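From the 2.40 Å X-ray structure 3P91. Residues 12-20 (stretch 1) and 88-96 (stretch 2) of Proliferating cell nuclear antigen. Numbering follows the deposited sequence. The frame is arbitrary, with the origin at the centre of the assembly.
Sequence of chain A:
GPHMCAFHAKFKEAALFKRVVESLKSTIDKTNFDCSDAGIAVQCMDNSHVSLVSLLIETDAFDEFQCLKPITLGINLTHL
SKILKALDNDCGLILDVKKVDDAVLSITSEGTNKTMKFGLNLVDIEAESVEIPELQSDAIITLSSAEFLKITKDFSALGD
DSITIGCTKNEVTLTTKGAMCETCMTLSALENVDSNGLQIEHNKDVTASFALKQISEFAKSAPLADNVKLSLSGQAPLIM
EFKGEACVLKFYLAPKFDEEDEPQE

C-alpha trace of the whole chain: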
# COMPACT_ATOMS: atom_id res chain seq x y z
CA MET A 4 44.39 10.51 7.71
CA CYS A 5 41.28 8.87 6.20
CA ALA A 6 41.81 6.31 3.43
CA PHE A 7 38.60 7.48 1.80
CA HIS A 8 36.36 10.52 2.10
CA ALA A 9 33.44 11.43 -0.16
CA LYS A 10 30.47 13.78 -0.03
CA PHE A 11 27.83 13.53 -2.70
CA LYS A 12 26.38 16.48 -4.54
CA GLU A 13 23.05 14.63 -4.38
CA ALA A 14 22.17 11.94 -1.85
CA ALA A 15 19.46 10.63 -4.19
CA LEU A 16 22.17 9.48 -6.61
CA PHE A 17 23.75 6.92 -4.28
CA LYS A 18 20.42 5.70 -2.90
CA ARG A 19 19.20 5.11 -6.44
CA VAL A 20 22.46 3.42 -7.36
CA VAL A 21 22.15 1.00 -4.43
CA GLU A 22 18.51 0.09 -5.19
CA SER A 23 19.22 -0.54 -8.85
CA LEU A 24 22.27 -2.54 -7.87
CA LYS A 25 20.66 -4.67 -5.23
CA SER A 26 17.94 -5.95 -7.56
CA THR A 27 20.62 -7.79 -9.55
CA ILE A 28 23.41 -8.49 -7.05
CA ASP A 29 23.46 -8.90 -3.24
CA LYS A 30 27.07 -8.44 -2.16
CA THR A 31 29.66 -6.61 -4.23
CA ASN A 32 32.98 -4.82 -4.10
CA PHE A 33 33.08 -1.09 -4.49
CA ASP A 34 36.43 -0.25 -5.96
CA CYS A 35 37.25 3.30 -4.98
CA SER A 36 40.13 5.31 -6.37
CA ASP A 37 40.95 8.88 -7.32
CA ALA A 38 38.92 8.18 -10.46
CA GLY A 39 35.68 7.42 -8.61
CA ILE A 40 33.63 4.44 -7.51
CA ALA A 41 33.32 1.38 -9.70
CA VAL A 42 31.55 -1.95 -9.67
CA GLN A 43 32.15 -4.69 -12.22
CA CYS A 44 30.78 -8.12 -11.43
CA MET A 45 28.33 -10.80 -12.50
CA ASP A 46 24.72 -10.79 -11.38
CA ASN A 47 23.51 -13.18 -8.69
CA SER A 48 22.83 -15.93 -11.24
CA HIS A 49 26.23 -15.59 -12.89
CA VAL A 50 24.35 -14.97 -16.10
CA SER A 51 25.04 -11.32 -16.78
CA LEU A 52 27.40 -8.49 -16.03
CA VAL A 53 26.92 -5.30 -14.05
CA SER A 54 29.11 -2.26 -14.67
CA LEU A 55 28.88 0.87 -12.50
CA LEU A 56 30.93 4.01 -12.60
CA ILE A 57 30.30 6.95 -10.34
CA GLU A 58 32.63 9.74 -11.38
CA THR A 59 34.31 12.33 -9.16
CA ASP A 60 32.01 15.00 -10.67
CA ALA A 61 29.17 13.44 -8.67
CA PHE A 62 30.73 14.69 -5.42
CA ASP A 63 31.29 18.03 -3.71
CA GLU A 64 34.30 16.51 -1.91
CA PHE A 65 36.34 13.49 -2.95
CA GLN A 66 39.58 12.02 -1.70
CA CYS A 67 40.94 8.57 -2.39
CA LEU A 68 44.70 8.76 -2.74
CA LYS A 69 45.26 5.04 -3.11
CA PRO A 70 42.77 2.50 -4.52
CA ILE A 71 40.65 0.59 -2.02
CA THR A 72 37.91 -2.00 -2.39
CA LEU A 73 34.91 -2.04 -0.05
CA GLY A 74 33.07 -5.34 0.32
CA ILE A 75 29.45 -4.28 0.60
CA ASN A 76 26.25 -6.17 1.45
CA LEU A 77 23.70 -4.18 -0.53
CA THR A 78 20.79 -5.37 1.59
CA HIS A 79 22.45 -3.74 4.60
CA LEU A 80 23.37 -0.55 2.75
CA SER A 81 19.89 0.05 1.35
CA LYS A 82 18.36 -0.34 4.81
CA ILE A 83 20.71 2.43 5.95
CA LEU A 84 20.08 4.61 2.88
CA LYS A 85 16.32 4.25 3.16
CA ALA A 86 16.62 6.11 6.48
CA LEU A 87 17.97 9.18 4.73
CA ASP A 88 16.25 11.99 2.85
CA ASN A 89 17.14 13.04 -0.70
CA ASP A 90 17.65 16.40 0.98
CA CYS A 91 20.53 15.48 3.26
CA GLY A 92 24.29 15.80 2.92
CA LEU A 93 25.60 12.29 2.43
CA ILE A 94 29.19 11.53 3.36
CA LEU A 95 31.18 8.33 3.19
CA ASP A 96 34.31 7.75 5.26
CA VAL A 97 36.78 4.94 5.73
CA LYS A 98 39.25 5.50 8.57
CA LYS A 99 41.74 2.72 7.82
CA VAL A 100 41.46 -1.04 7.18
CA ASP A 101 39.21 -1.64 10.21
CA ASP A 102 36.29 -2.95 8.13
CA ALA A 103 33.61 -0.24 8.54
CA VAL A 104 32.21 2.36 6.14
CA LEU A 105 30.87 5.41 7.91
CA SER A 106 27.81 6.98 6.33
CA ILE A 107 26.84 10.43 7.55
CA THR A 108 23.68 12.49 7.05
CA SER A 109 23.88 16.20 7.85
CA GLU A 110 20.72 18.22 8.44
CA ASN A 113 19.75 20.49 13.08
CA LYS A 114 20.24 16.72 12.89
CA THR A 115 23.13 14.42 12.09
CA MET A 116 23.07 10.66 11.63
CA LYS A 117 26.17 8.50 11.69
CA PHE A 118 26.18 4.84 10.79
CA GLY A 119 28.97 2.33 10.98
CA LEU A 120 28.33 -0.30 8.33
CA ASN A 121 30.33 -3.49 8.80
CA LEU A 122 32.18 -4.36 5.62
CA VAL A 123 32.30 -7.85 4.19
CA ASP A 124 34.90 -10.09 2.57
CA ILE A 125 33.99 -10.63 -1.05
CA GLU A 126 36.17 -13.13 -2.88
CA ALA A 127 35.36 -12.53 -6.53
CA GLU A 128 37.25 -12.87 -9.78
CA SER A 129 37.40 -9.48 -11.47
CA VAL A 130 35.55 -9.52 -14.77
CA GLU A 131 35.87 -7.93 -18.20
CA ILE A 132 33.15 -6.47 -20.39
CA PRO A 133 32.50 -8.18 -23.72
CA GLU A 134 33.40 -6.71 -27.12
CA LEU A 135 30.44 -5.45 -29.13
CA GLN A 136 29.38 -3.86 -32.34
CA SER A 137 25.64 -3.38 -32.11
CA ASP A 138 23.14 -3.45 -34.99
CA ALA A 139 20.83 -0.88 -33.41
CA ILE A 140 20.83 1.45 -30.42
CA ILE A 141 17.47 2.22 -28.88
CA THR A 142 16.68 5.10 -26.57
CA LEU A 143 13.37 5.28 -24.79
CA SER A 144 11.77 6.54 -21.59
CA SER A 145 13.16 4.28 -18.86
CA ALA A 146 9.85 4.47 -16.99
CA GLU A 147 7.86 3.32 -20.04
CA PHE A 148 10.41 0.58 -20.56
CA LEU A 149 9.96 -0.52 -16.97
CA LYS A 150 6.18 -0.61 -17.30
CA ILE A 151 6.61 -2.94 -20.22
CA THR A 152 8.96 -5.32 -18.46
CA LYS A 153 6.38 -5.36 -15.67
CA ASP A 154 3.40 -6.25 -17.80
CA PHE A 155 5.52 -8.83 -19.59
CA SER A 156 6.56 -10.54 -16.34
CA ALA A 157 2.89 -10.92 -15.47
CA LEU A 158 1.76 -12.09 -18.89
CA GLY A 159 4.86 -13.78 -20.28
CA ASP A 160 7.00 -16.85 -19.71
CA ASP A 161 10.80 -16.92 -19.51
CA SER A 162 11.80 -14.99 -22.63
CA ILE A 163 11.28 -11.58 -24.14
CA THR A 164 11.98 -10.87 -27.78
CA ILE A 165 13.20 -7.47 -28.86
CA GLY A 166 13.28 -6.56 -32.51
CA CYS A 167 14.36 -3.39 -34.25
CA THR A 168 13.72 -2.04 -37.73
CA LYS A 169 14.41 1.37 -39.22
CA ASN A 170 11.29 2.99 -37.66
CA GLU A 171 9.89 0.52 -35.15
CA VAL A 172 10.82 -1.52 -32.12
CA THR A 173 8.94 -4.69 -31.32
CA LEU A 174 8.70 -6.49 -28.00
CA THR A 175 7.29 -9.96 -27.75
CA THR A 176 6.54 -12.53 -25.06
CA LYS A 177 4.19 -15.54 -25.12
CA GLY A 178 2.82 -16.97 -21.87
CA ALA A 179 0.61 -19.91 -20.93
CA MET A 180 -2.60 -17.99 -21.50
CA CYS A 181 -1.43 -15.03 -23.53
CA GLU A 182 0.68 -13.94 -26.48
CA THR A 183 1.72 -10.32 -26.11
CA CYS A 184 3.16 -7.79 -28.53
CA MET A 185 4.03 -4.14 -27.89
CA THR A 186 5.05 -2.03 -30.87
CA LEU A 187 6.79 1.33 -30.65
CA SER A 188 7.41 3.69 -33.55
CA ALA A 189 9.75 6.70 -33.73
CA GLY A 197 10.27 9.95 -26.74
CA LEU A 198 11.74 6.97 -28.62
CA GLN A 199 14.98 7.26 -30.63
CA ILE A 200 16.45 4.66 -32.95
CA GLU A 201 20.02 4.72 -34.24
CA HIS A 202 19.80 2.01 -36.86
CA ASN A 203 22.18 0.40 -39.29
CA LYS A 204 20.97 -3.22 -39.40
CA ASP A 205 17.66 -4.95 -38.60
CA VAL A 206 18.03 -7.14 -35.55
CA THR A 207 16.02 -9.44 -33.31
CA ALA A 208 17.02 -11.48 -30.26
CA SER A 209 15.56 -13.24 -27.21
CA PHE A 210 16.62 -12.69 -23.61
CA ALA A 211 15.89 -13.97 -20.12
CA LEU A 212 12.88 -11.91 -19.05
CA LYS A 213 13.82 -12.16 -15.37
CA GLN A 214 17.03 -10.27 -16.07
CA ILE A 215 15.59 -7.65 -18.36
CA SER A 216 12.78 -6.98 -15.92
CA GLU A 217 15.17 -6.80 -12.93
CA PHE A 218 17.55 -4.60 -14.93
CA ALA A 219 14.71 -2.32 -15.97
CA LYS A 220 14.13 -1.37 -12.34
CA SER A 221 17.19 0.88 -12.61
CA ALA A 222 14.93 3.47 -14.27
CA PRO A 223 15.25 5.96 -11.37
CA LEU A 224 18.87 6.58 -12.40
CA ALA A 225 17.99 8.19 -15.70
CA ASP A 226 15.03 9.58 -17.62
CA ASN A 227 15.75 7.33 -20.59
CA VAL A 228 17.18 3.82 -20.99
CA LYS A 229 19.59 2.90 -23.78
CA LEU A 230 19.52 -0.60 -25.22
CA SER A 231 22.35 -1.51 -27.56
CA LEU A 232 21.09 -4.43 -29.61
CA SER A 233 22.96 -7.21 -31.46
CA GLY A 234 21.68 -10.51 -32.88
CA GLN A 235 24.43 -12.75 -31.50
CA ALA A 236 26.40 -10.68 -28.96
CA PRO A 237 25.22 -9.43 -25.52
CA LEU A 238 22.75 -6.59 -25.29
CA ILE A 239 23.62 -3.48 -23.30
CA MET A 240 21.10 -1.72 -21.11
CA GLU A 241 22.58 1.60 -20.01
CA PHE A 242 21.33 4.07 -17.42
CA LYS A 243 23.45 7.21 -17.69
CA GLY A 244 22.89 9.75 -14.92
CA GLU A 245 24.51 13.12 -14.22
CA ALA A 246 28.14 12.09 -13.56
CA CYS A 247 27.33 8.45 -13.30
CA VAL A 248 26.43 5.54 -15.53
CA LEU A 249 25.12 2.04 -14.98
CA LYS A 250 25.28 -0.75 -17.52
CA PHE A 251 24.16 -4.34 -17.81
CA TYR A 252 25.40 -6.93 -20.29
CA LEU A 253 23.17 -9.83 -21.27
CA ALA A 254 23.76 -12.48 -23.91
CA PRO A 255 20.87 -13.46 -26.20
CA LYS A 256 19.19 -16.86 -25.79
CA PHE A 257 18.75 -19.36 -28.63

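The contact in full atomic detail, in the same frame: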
# COMPACT_ATOMS: atom_id res chain seq x y z
N LYS A 12 27.14 15.29 -4.19
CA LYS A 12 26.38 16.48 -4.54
C LYS A 12 24.92 16.21 -4.23
O LYS A 12 24.24 17.04 -3.62
CB LYS A 12 26.57 16.82 -6.02
CG LYS A 12 27.88 17.53 -6.30
CD LYS A 12 28.14 17.72 -7.77
CE LYS A 12 29.35 18.61 -7.99
NZ LYS A 12 29.77 18.65 -9.43
N GLU A 13 24.44 15.04 -4.63
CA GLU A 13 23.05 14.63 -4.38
C GLU A 13 22.98 13.27 -3.70
O GLU A 13 23.51 12.29 -4.22
CB GLU A 13 22.26 14.59 -5.69
CG GLU A 13 22.10 15.93 -6.39
CD GLU A 13 21.30 16.94 -5.59
OE1 GLU A 13 21.52 18.16 -5.78
OE2 GLU A 13 20.45 16.54 -4.76
N ALA A 14 22.31 13.21 -2.56
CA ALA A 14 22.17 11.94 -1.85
C ALA A 14 21.30 10.94 -2.62
O ALA A 14 21.50 9.73 -2.53
CB ALA A 14 21.62 12.17 -0.45
N ALA A 15 20.34 11.46 -3.37
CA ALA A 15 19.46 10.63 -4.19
C ALA A 15 20.26 9.71 -5.10
O ALA A 15 19.90 8.55 -5.29
CB ALA A 15 18.53 11.51 -5.00
N LEU A 16 21.34 10.23 -5.67
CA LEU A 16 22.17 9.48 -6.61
C LEU A 16 22.63 8.14 -6.05
O LEU A 16 22.49 7.11 -6.70
CB LEU A 16 23.37 10.33 -7.05
CG LEU A 16 24.24 9.92 -8.24
CD1 LEU A 16 25.35 8.97 -7.84
CD2 LEU A 16 23.39 9.33 -9.35
N PHE A 17 23.19 8.14 -4.85
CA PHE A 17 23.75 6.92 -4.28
C PHE A 17 22.68 5.96 -3.76
O PHE A 17 22.86 4.74 -3.78
CB PHE A 17 24.74 7.25 -3.18
CG PHE A 17 25.59 6.09 -2.76
CD1 PHE A 17 26.38 5.42 -3.68
CD2 PHE A 17 25.63 5.69 -1.44
CE1 PHE A 17 27.17 4.36 -3.29
CE2 PHE A 17 26.42 4.63 -1.04
CZ PHE A 17 27.19 3.96 -1.98
N LYS A 18 21.57 6.51 -3.29
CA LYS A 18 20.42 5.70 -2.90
C LYS A 18 19.84 4.97 -4.09
O LYS A 18 19.53 3.79 -4.02
CB LYS A 18 19.35 6.59 -2.26
CG LYS A 18 19.81 7.30 -1.00
CD LYS A 18 18.75 8.23 -0.43
CE LYS A 18 17.55 7.46 0.06
NZ LYS A 18 16.68 8.34 0.87
N ARG A 19 19.70 5.69 -5.20
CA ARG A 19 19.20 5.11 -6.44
C ARG A 19 20.16 4.07 -7.01
O ARG A 19 19.73 3.03 -7.51
CB ARG A 19 18.95 6.21 -7.45
CG ARG A 19 17.85 7.12 -7.01
CD ARG A 19 17.77 8.36 -7.86
NE ARG A 19 16.56 9.10 -7.50
CZ ARG A 19 16.29 10.34 -7.89
NH1 ARG A 19 17.15 10.99 -8.67
NH2 ARG A 19 15.16 10.92 -7.50
N VAL A 20 21.45 4.36 -6.94
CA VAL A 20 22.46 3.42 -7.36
C VAL A 20 22.30 2.10 -6.61
O VAL A 20 22.21 1.03 -7.22
CB VAL A 20 23.86 3.99 -7.10
CG1 VAL A 20 24.91 2.89 -7.05
CG2 VAL A 20 24.20 5.03 -8.14
N ASP A 88 17.07 11.22 3.77
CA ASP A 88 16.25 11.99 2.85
C ASP A 88 17.10 12.37 1.65
O ASP A 88 18.32 12.47 1.75
N ASN A 89 16.45 12.55 0.50
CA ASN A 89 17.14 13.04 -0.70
C ASN A 89 17.76 14.40 -0.42
O ASN A 89 18.67 14.84 -1.11
CB ASN A 89 16.17 13.15 -1.88
CG ASN A 89 15.82 11.80 -2.50
OD1 ASN A 89 16.48 10.80 -2.22
ND2 ASN A 89 14.80 11.78 -3.35
N ASP A 90 17.25 15.06 0.61
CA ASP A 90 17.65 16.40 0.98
C ASP A 90 19.05 16.45 1.58
O ASP A 90 19.80 17.40 1.34
CB ASP A 90 16.68 16.95 2.02
CG ASP A 90 15.81 18.06 1.48
OD1 ASP A 90 14.67 18.22 1.96
OD2 ASP A 90 16.27 18.77 0.56
N CYS A 91 19.39 15.42 2.35
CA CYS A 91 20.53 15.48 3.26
C CYS A 91 21.89 15.53 2.58
O CYS A 91 22.01 15.37 1.37
CB CYS A 91 20.49 14.28 4.20
SG CYS A 91 21.28 12.80 3.52
N GLY A 92 22.92 15.77 3.39
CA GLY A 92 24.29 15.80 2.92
C GLY A 92 24.95 14.48 3.23
O GLY A 92 25.30 14.20 4.38
N LEU A 93 25.12 13.65 2.21
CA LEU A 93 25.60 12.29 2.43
C LEU A 93 27.11 12.19 2.29
O LEU A 93 27.69 12.56 1.27
CB LEU A 93 24.89 11.33 1.48
CG LEU A 93 25.32 9.87 1.62
CD1 LEU A 93 24.88 9.31 2.95
CD2 LEU A 93 24.76 9.05 0.49
N ILE A 94 27.75 11.66 3.33
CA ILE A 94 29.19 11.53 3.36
C ILE A 94 29.57 10.10 3.65
O ILE A 94 28.95 9.43 4.47
CB ILE A 94 29.82 12.45 4.41
CG1 ILE A 94 29.45 13.90 4.13
CG2 ILE A 94 31.33 12.31 4.42
CD1 ILE A 94 29.63 14.80 5.31
N LEU A 95 30.61 9.64 2.96
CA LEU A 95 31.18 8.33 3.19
C LEU A 95 32.59 8.51 3.73
O LEU A 95 33.33 9.37 3.25
CB LEU A 95 31.23 7.55 1.89
CG LEU A 95 30.08 6.62 1.51
CD1 LEU A 95 28.73 7.12 1.99
CD2 LEU A 95 30.08 6.47 0.01
N ASP A 96 32.96 7.71 4.72
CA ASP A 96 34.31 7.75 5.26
C ASP A 96 34.80 6.34 5.53
O ASP A 96 34.04 5.49 5.99
CB ASP A 96 34.35 8.56 6.56
CG ASP A 96 34.46 10.06 6.33
OD1 ASP A 96 33.59 10.81 6.81
OD2 ASP A 96 35.44 10.50 5.70
O HOH W 1 19.20 14.52 -3.71

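The first stretch enters a helix that is established by A15 and runs on past V20; the second makes a type I turn from D88 to C91 and then extends as a strand. The turn is closed by C91 N donating to D88 O at 3.2 Å. Helix and strand axes approach to 8.9 Å with 60° between their N-to-C directions, so contact is concentrated where the first helical turns meet the beta turn and the start of the strand. The nearest backbones are those of A15 and N89, with CA atoms 4.8 Å apart. At this point the helix presents the methyl groups of A14 and A15.

No direct hydrogen bond joins the modelled atoms of the two stretches, and 424 Å² is buried in total. A14 points toward the second stretch and is largely enclosed by it: its CB lies 3.7 Å from C91 O, 4.0 Å from C91 SG and 3.9 Å from L93 CB. C91 chi1 is p (86°), which leaves SG within reach of this methyl.

One turn further on, F17 also points toward the strand. Its t rotamer (chi1 -167°) carries the ring along the strand, so that F17 CD2 meets L93 CD2 at 4.0 Å and F17 CE2 meets L95 CD2 at 4.2 Å. Both leucine methyls approach the ring obliquely. L93 adopts a regular t,p conformation, whereas L95 lies between wells at both chi angles (-93°, 33°). L93 and L95 alternate with I94, as strand geometry requires, and so face the helix together.

N89 is different: its CA-to-CB bond points sideways, but with chi1 m (-76°) and chi2 -13° the amide reaches the helix. N89 OD1 sits 3.5 Å from A15 CB and 3.9 Å from K18 CD, which are packing contacts with carbon. R19, extended through chi2 and chi3 (both t), brings NH2 to 4.3 Å from N89 ND2, a loose approach between two nitrogen groups. K18 departs from a fully extended chain at chi3 (p, 66°); its NZ lies 4.1 Å from D88 N and is hydrogen-bonded to a residue flanking the stretches. The D88 side chain is not modelled beyond CA, so its part cannot be assessed.

The polar link is indirect. E13 points away at CB, yet its m,m conformation folds the carboxylate back, and water 1 donates to E13 OE2 (2.6 Å) and to N89 O (2.7 Å) while accepting from A15 N (3.3 Å). The water thus bridges two acceptors, E13 OE2 and N89 O, that stand 4.4 Å apart.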